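PDB 5FOO: 6-phospho-beta-d glycosidase from Streptococcus pyogenes, which probably hydrolyses 6-phospho-beta-glucosides, as a family 1 glycoside hydrolase that binds the glucose 6-phosphate-like probe 6-phosphocyclophellitol. Local coordinates for residues A[359-365]-A[408-414]; A[350-354]-A[405-409]; A[333-337]-A[369-373]. The protein carries 1 engineered substitution. The contacts are given in a common frame with arbitrary orientation. Residue numbers count along the deposited sequence, not the author numbering.

Contact 1 of 3, residues A[359-365]-A[408-414]; sequences NIPWFLS and SNCFGYH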
loop_
_atom_site.group_PDB
_atom_site.type_symbol
_atom_site.label_atom_id
_atom_site.label_comp_id
_atom_site.label_asym_id
_atom_site.label_seq_id
_atom_site.Cartn_x
_atom_site.Cartn_y
_atom_site.Cartn_z
ATOM N N ASN A 359 15.128 -1.118 14.826
ATOM C CA ASN A 359 14.348 -2.340 14.809
ATOM C C ASN A 359 12.909 -2.233 15.318
ATOM O O ASN A 359 12.414 -3.198 15.933
ATOM C CB ASN A 359 15.095 -3.393 15.636
ATOM C CG ASN A 359 14.927 -4.798 15.104
ATOM O OD1 ASN A 359 14.523 -5.053 13.951
ATOM N ND2 ASN A 359 15.282 -5.734 15.940
ATOM N N ILE A 360 12.207 -1.117 15.059
ATOM C CA ILE A 360 10.811 -1.098 15.426
ATOM C C ILE A 360 9.955 -2.231 14.761
ATOM O O ILE A 360 10.344 -2.836 13.745
ATOM C CB ILE A 360 10.114 0.224 15.119
ATOM C CG1 ILE A 360 10.121 0.539 13.640
ATOM C CG2 ILE A 360 10.706 1.380 15.931
ATOM C CD1 ILE A 360 9.049 1.553 13.332
ATOM N N PRO A 361 8.761 -2.476 15.309
ATOM C CA PRO A 361 7.998 -3.557 14.651
ATOM C C PRO A 361 7.521 -3.224 13.241
ATOM O O PRO A 361 7.114 -2.083 12.967
ATOM C CB PRO A 361 6.822 -3.823 15.608
ATOM C CG PRO A 361 7.179 -3.109 16.904
ATOM C CD PRO A 361 8.139 -2.014 16.567
ATOM N N TRP A 362 7.551 -4.233 12.371
ATOM C CA TRP A 362 7.053 -4.077 10.999
ATOM C C TRP A 362 6.583 -5.415 10.478
ATOM O O TRP A 362 7.004 -6.448 10.984
ATOM C CB TRP A 362 8.171 -3.491 10.110
ATOM C CG TRP A 362 9.323 -4.437 9.909
ATOM C CD1 TRP A 362 10.357 -4.652 10.786
ATOM C CD2 TRP A 362 9.573 -5.291 8.782
ATOM N NE1 TRP A 362 11.222 -5.589 10.276
ATOM C CE2 TRP A 362 10.771 -5.998 9.052
ATOM C CE3 TRP A 362 8.904 -5.539 7.570
ATOM C CZ2 TRP A 362 11.312 -6.930 8.159
ATOM C CZ3 TRP A 362 9.438 -6.464 6.689
ATOM C CH2 TRP A 362 10.638 -7.142 6.988
ATOM N N PHE A 363 5.679 -5.397 9.509
ATOM C CA PHE A 363 5.343 -6.593 8.732
ATOM C C PHE A 363 5.353 -6.374 7.201
ATOM O O PHE A 363 5.221 -5.256 6.711
ATOM C CB PHE A 363 4.011 -7.167 9.165
ATOM C CG PHE A 363 2.810 -6.456 8.640
ATOM C CD1 PHE A 363 2.545 -5.146 8.976
ATOM C CD2 PHE A 363 1.863 -7.139 7.834
ATOM C CE1 PHE A 363 1.392 -4.549 8.533
ATOM C CE2 PHE A 363 0.737 -6.514 7.380
ATOM C CZ PHE A 363 0.485 -5.223 7.760
ATOM N N LEU A 364 5.532 -7.451 6.458
ATOM C CA LEU A 364 5.587 -7.351 5.015
ATOM C C LEU A 364 4.163 -7.350 4.569
ATOM O O LEU A 364 3.501 -8.395 4.531
ATOM C CB LEU A 364 6.351 -8.504 4.425
ATOM C CG LEU A 364 6.585 -8.516 2.909
ATOM C CD1 LEU A 364 7.182 -7.216 2.433
ATOM C CD2 LEU A 364 7.542 -9.651 2.574
ATOM N N SER A 365 3.688 -6.166 4.215
ATOM C CA SER A 365 2.259 -5.877 4.131
ATOM C C SER A 365 1.649 -6.088 2.761
ATOM O O SER A 365 0.388 -6.053 2.629
ATOM C CB SER A 365 1.994 -4.430 4.630
ATOM O OG SER A 365 3.033 -3.556 4.163
ATOM N N SER A 408 15.753 -9.174 12.623
ATOM C CA SER A 408 14.755 -8.169 12.250
ATOM C C SER A 408 13.405 -8.406 12.946
ATOM O O SER A 408 12.850 -9.516 12.926
ATOM C CB SER A 408 14.534 -8.085 10.729
ATOM O OG SER A 408 13.851 -6.875 10.419
ATOM N N ASN A 409 12.822 -7.340 13.446
ATOM C CA ASN A 409 11.586 -7.412 14.185
ATOM C C ASN A 409 10.335 -7.388 13.273
ATOM O O ASN A 409 9.493 -6.486 13.333
ATOM C CB ASN A 409 11.639 -6.245 15.150
ATOM C CG ASN A 409 10.565 -6.257 16.217
ATOM O OD1 ASN A 409 9.929 -7.220 16.473
ATOM N ND2 ASN A 409 10.369 -5.121 16.823
ATOM N N CYS A 410 10.188 -8.433 12.484
ATOM C CA CYS A 410 9.027 -8.654 11.610
ATOM C C CYS A 410 7.944 -9.542 12.259
ATOM O O CYS A 410 8.228 -10.620 12.750
ATOM C CB CYS A 410 9.526 -9.322 10.322
ATOM S SG CYS A 410 8.201 -9.586 9.161
ATOM N N PHE A 411 6.701 -9.118 12.245
ATOM C CA PHE A 411 5.657 -9.827 12.990
ATOM C C PHE A 411 4.598 -10.358 12.051
ATOM O O PHE A 411 3.592 -10.891 12.520
ATOM C CB PHE A 411 5.039 -8.913 14.073
ATOM C CG PHE A 411 4.372 -7.673 13.521
ATOM C CD1 PHE A 411 3.072 -7.727 13.001
ATOM C CD2 PHE A 411 5.056 -6.455 13.474
ATOM C CE1 PHE A 411 2.440 -6.591 12.480
ATOM C CE2 PHE A 411 4.415 -5.302 13.006
ATOM C CZ PHE A 411 3.107 -5.378 12.495
ATOM N N GLY A 412 4.788 -10.265 10.725
ATOM C CA GLY A 412 3.733 -10.787 9.819
ATOM C C GLY A 412 3.982 -10.732 8.318
ATOM O O GLY A 412 4.926 -10.084 7.884
ATOM N N TYR A 413 3.110 -11.405 7.550
ATOM C CA TYR A 413 3.226 -11.508 6.095
ATOM C C TYR A 413 1.832 -11.553 5.496
ATOM O O TYR A 413 0.997 -12.380 5.853
ATOM C CB TYR A 413 3.976 -12.765 5.771
ATOM C CG TYR A 413 4.137 -13.040 4.302
ATOM C CD1 TYR A 413 5.056 -12.343 3.519
ATOM C CD2 TYR A 413 3.380 -13.993 3.689
ATOM C CE1 TYR A 413 5.209 -12.637 2.187
ATOM C CE2 TYR A 413 3.540 -14.276 2.373
ATOM C CZ TYR A 413 4.434 -13.604 1.618
ATOM O OH TYR A 413 4.501 -13.947 0.278
ATOM N N HIS A 414 1.552 -10.598 4.636
ATOM C CA HIS A 414 0.285 -10.495 3.957
ATOM C C HIS A 414 0.563 -10.634 2.405
ATOM O O HIS A 414 1.297 -9.869 1.808
ATOM C CB HIS A 414 -0.405 -9.144 4.299
ATOM C CG HIS A 414 -1.306 -9.180 5.494
ATOM N ND1 HIS A 414 -2.186 -8.167 5.786
ATOM C CD2 HIS A 414 -1.498 -10.129 6.450
ATOM C CE1 HIS A 414 -2.873 -8.478 6.873
ATOM N NE2 HIS A 414 -2.467 -9.669 7.291
HETATM O O HOH W 1 -1.320 -5.804 4.711
#
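The segments lie on strands 362-367 and 410-416, the seventh and eighth of the TIM barrel; their parts here, 362-365 and 410-414, run parallel at 10°. A beta bulge shifts the register by one between Trp362, paired with Cys410, and Leu364, paired with Tyr413. These four share one face, covered by helix 387-405 (Leu400 on Trp362 and Cys410, Leu393 and Leu397 on Tyr413) and, at Trp362, by helix 344-356. There Cys410 sits over one face of the indole: SG is 4.1 Å from the centroid of the Trp362 six-membered ring, CB 4.0 Å. Leu364 CD2 abuts the Tyr413 ring edge at CD1, 3.8 Å away. Opposite Phe363, Gly412 leaves room, so that Phe363 CB comes within 3.3 Å of Gly412 O. The same CB sits over the Phe411 face, 3.9 Å from its centroid, while Pro361 CB packs 3.8 Å from Phe411 CD2. Phe363 points its edge at the face of His414, whose NE2 bonds to Ser72 OG, and a water joins Ser365 O and His414 ND1, 2.7 Å from each.

Contact 2 of 3, residues A[350-354]-A[405-409]; sequences AIKMR and EAGSN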
loop_
_atom_site.group_PDB
_atom_site.type_symbol
_atom_site.label_atom_id
_atom_site.label_comp_id
_atom_site.label_asym_id
_atom_site.label_seq_id
_atom_site.Cartn_x
_atom_site.Cartn_y
_atom_site.Cartn_z
ATOM N N ALA A 350 14.812 -6.178 5.615
ATOM C CA ALA A 350 14.767 -6.634 7.010
ATOM C C ALA A 350 15.980 -6.134 7.778
ATOM O O ALA A 350 15.827 -5.645 8.898
ATOM C CB ALA A 350 14.640 -8.156 7.065
ATOM N N ILE A 351 17.144 -6.171 7.126
ATOM C CA ILE A 351 18.398 -5.698 7.710
ATOM C C ILE A 351 18.378 -4.181 7.886
ATOM O O ILE A 351 18.927 -3.624 8.878
ATOM C CB ILE A 351 19.586 -6.188 6.846
ATOM C CG1 ILE A 351 19.674 -7.733 6.853
ATOM C CG2 ILE A 351 20.937 -5.582 7.253
ATOM C CD1 ILE A 351 19.824 -8.333 8.222
ATOM N N LYS A 352 17.746 -3.487 6.940
ATOM C CA LYS A 352 17.648 -2.032 7.018
ATOM C C LYS A 352 16.812 -1.649 8.222
ATOM O O LYS A 352 17.121 -0.704 8.880
ATOM C CB LYS A 352 16.947 -1.500 5.736
ATOM C CG LYS A 352 17.032 -0.016 5.513
ATOM C CD LYS A 352 18.311 0.372 4.782
ATOM C CE LYS A 352 18.491 1.894 4.817
ATOM N NZ LYS A 352 19.797 2.290 4.238
ATOM N N MET A 353 15.692 -2.340 8.435
ATOM C CA MET A 353 14.808 -2.076 9.594
ATOM C C MET A 353 15.585 -2.288 10.894
ATOM O O MET A 353 15.555 -1.443 11.819
ATOM C CB MET A 353 13.576 -2.972 9.564
ATOM C CG MET A 353 12.520 -2.514 8.579
ATOM S SD MET A 353 11.951 -0.840 8.939
ATOM C CE MET A 353 11.318 -0.904 10.587
ATOM N N ARG A 354 16.307 -3.399 10.917
ATOM C CA ARG A 354 17.139 -3.765 12.066
ATOM C C ARG A 354 18.158 -2.694 12.439
ATOM O O ARG A 354 18.271 -2.397 13.601
ATOM C CB ARG A 354 17.862 -5.105 11.854
ATOM C CG ARG A 354 18.396 -5.701 13.194
ATOM C CD ARG A 354 19.300 -6.877 12.922
ATOM N NE ARG A 354 20.453 -6.382 12.215
ATOM C CZ ARG A 354 21.383 -7.122 11.627
ATOM N NH1 ARG A 354 21.327 -8.446 11.657
ATOM N NH2 ARG A 354 22.383 -6.518 10.970
ATOM N N GLU A 405 15.565 -14.434 11.450
ATOM C CA GLU A 405 16.656 -15.160 12.129
ATOM C C GLU A 405 17.852 -14.240 12.430
ATOM O O GLU A 405 18.549 -14.415 13.428
ATOM C CB GLU A 405 17.120 -16.384 11.327
ATOM C CG GLU A 405 17.621 -17.501 12.221
ATOM C CD GLU A 405 16.495 -18.423 12.744
ATOM O OE1 GLU A 405 15.329 -17.995 12.966
ATOM O OE2 GLU A 405 16.776 -19.626 12.892
ATOM N N ALA A 406 18.055 -13.236 11.595
ATOM C CA ALA A 406 19.142 -12.293 11.774
ATOM C C ALA A 406 18.776 -11.210 12.746
ATOM O O ALA A 406 19.555 -10.296 12.967
ATOM C CB ALA A 406 19.550 -11.714 10.403
ATOM N N GLY A 407 17.571 -11.237 13.308
ATOM C CA GLY A 407 17.224 -10.258 14.332
ATOM C C GLY A 407 16.201 -9.197 13.903
ATOM O O GLY A 407 15.788 -8.407 14.765
ATOM N N SER A 408 15.753 -9.174 12.623
ATOM C CA SER A 408 14.755 -8.169 12.250
ATOM C C SER A 408 13.405 -8.406 12.946
ATOM O O SER A 408 12.850 -9.516 12.926
ATOM C CB SER A 408 14.534 -8.085 10.729
ATOM O OG SER A 408 13.851 -6.875 10.419
ATOM N N ASN A 409 12.822 -7.340 13.446
ATOM C CA ASN A 409 11.586 -7.412 14.185
ATOM C C ASN A 409 10.335 -7.388 13.273
ATOM O O ASN A 409 9.493 -6.486 13.333
ATOM C CB ASN A 409 11.639 -6.245 15.150
ATOM C CG ASN A 409 10.565 -6.257 16.217
ATOM O OD1 ASN A 409 9.929 -7.220 16.473
ATOM N ND2 ASN A 409 10.369 -5.121 16.823
#
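Two hydrogen bonds tie helix 344-356 to the turn that follows helix 387-405. Ser408 OG donates to the backbone oxygen Ala350 O at 2.8 Å, and Arg354 NH1 reaches Ala406 O at 2.9 Å, with the carbonyl lying near the guanidinium plane. Ala350 O also takes the intrahelical bond from Arg354 N at 3.1 Å, so it serves two donors, whereas Ser408 OG in turn accepts from the indole NH of Trp362. The turn is a Schellman motif that ends helix 387-405: Gly407 has a positive phi of 109°, at which a CB would jam against the carbonyl oxygen of Ala406, and it leads the chain into the eighth strand of the TIM barrel. A side chain at Gly407 would also crowd Arg354, whose CD passes 4.0 Å from Gly407 C. Ala350 CB meets Ser408 CB at 3.7 Å, Ile351 CD1 touches Ala406 CB at 4.0 Å, and Met353 CB lies 4.0 Å from Ser408 OG while its side chain also packs on Trp362.

Contact 3 of 3, residues A[333-337]-A[369-373]; sequences MNVDK and VGISG. With JAZ (6-phosphocyclophellitol), chain G.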
loop_
_atom_site.group_PDB
_atom_site.type_symbol
_atom_site.label_atom_id
_atom_site.label_comp_id
_atom_site.label_asym_id
_atom_site.label_seq_id
_atom_site.Cartn_x
_atom_site.Cartn_y
_atom_site.Cartn_z
ATOM N N MET A 333 12.939 -12.524 -14.428
ATOM C CA MET A 333 11.836 -11.647 -14.809
ATOM C C MET A 333 10.481 -12.388 -14.898
ATOM O O MET A 333 10.384 -13.620 -15.170
ATOM C CB MET A 333 12.197 -10.946 -16.127
ATOM C CG MET A 333 11.365 -9.704 -16.430
ATOM S SD MET A 333 11.401 -9.254 -18.194
ATOM C CE MET A 333 10.929 -10.786 -18.960
ATOM N N ASN A 334 9.436 -11.626 -14.587
ATOM C CA ASN A 334 8.062 -12.025 -14.809
ATOM C C ASN A 334 7.684 -11.386 -16.157
ATOM O O ASN A 334 7.517 -10.139 -16.266
ATOM C CB ASN A 334 7.197 -11.467 -13.688
ATOM C CG ASN A 334 5.723 -11.713 -13.889
ATOM O OD1 ASN A 334 5.282 -12.169 -14.951
ATOM N ND2 ASN A 334 4.942 -11.393 -12.869
ATOM N N VAL A 335 7.562 -12.220 -17.185
ATOM C CA VAL A 335 7.340 -11.683 -18.579
ATOM C C VAL A 335 6.036 -10.929 -18.746
ATOM O O VAL A 335 6.066 -9.842 -19.300
ATOM C CB VAL A 335 7.486 -12.802 -19.642
ATOM C CG1 VAL A 335 7.052 -12.355 -21.055
ATOM C CG2 VAL A 335 8.932 -13.309 -19.665
ATOM N N ASP A 336 4.902 -11.437 -18.215
ATOM C CA ASP A 336 3.558 -10.723 -18.302
ATOM C C ASP A 336 3.597 -9.307 -17.768
ATOM O O ASP A 336 2.905 -8.438 -18.233
ATOM C CB ASP A 336 2.419 -11.432 -17.529
ATOM C CG ASP A 336 1.849 -12.627 -18.254
ATOM O OD1 ASP A 336 2.162 -12.889 -19.455
ATOM O OD2 ASP A 336 1.090 -13.343 -17.571
ATOM N N LYS A 337 4.398 -9.090 -16.755
ATOM C CA LYS A 337 4.389 -7.844 -16.068
ATOM C C LYS A 337 5.566 -6.911 -16.431
ATOM O O LYS A 337 5.526 -5.720 -16.131
ATOM C CB LYS A 337 4.386 -8.249 -14.569
ATOM C CG LYS A 337 3.974 -7.191 -13.600
ATOM C CD LYS A 337 2.522 -6.733 -13.657
ATOM C CE LYS A 337 2.576 -5.395 -12.957
ATOM N NZ LYS A 337 1.462 -4.455 -13.197
ATOM N N VAL A 369 2.547 -11.764 -6.750
ATOM C CA VAL A 369 2.920 -11.832 -8.170
ATOM C C VAL A 369 1.644 -11.957 -9.018
ATOM O O VAL A 369 0.726 -12.745 -8.722
ATOM C CB VAL A 369 3.904 -12.997 -8.488
ATOM C CG1 VAL A 369 3.304 -14.370 -8.223
ATOM C CG2 VAL A 369 4.367 -12.886 -9.952
ATOM N N GLY A 370 1.618 -11.159 -10.077
ATOM C CA GLY A 370 0.467 -10.987 -10.930
ATOM C C GLY A 370 0.762 -11.550 -12.322
ATOM O O GLY A 370 1.832 -11.253 -12.878
ATOM N N ILE A 371 -0.189 -12.308 -12.879
ATOM C CA ILE A 371 -0.025 -13.070 -14.146
ATOM C C ILE A 371 -1.333 -12.946 -14.892
ATOM O O ILE A 371 -2.394 -12.949 -14.269
ATOM C CB ILE A 371 0.265 -14.557 -13.798
ATOM C CG1 ILE A 371 1.648 -14.664 -13.152
ATOM C CG2 ILE A 371 0.172 -15.538 -14.964
ATOM C CD1 ILE A 371 2.763 -14.170 -14.053
ATOM N N SER A 372 -1.276 -12.797 -16.211
ATOM C CA SER A 372 -2.483 -12.875 -17.069
ATOM C C SER A 372 -2.793 -14.310 -17.555
ATOM O O SER A 372 -2.026 -15.251 -17.347
ATOM C CB SER A 372 -2.347 -11.922 -18.262
ATOM O OG SER A 372 -1.246 -12.317 -19.031
ATOM N N GLY A 373 -3.962 -14.479 -18.145
ATOM C CA GLY A 373 -4.308 -15.733 -18.789
ATOM C C GLY A 373 -4.191 -16.970 -17.911
ATOM O O GLY A 373 -3.727 -18.051 -18.380
HETATM C C2 JAZ G . -1.742 -3.031 -6.346
HETATM C C3 JAZ G . -1.923 -2.582 -4.881
HETATM C C4 JAZ G . -0.675 -1.864 -4.381
HETATM C C5 JAZ G . 0.575 -2.728 -4.479
HETATM C C6 JAZ G . 0.725 -3.288 -5.877
HETATM C C7 JAZ G . -0.546 -3.976 -6.374
HETATM C C8 JAZ G . -0.345 -4.668 -7.719
HETATM O O9 JAZ G . -0.032 -3.657 -8.673
HETATM P P10 JAZ G . -0.471 -3.862 -10.186
HETATM O O11 JAZ G . -0.032 -2.606 -10.852
HETATM O O12 JAZ G . -1.875 -4.292 -10.286
HETATM O O13 JAZ G . 0.289 -5.020 -10.664
HETATM O O14 JAZ G . 1.153 -2.250 -6.769
HETATM O O15 JAZ G . -2.884 -3.767 -6.799
HETATM O O16 JAZ G . -3.006 -1.686 -4.862
HETATM O O17 JAZ G . -0.867 -1.429 -3.046
#
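Side-chain groups of Asn334 and Asp336 meet the backbone of residues 370-372. Asn334 ND2 donates to Gly370 O at 3.1 Å with an angle of 165°. Asp336 OD2 accepts from the backbone Ser372 N at 2.8 Å and, weakly, from Ser372 OG at 2.9 Å, so a single carboxylate oxygen receives both donors of one residue. Apolar atoms fill the space between these bonds: Ile371 CD1 lies 3.3 Å from Asn334 OD1, and Ile371 CG2 3.5 Å from Asp336 OD2. Lys337 turns the end of its side chain to the ligand, where NZ donates to O13 of the 6-phosphocyclophellitol phosphate at 2.8 Å and weakly to O11 at 3.3 Å; Tyr432 OH is hydrogen-bonded to the ligand too. Lys337 thus brings its segment to the phosphate end of the pocket. Residues 333-337 include the end of strand 332-334 and lead toward its antiparallel partner 339-341, while residues 369-373 follow barrel strand 362-367, with Val369 and Ile371 packed on Phe392 and Tyr388 of helix 387-405.

How the contacts relate
Contacts 1 and 2 form one continuous region, their centres 9 Å apart, and share Ser408 and Asn409. Asn359 joins them: its ND2 lies 3.0 Å from Gly407 O, a probable hydrogen bond, and its N is 3.1 Å from Met353 O, another. Ile360 CG1 packs 3.6 Å from Met353 CE. Contact 3 lies apart, its centre 26 Å from that of contact 1 and 29 Å from that of contact 2, yet the chain links it to contact 1, since 369-373 follows soon after 359-365. Contact 3 reaches the ligand directly through Lys337; in contact 1 the side chain of Ser365 stays about 8 Å from it.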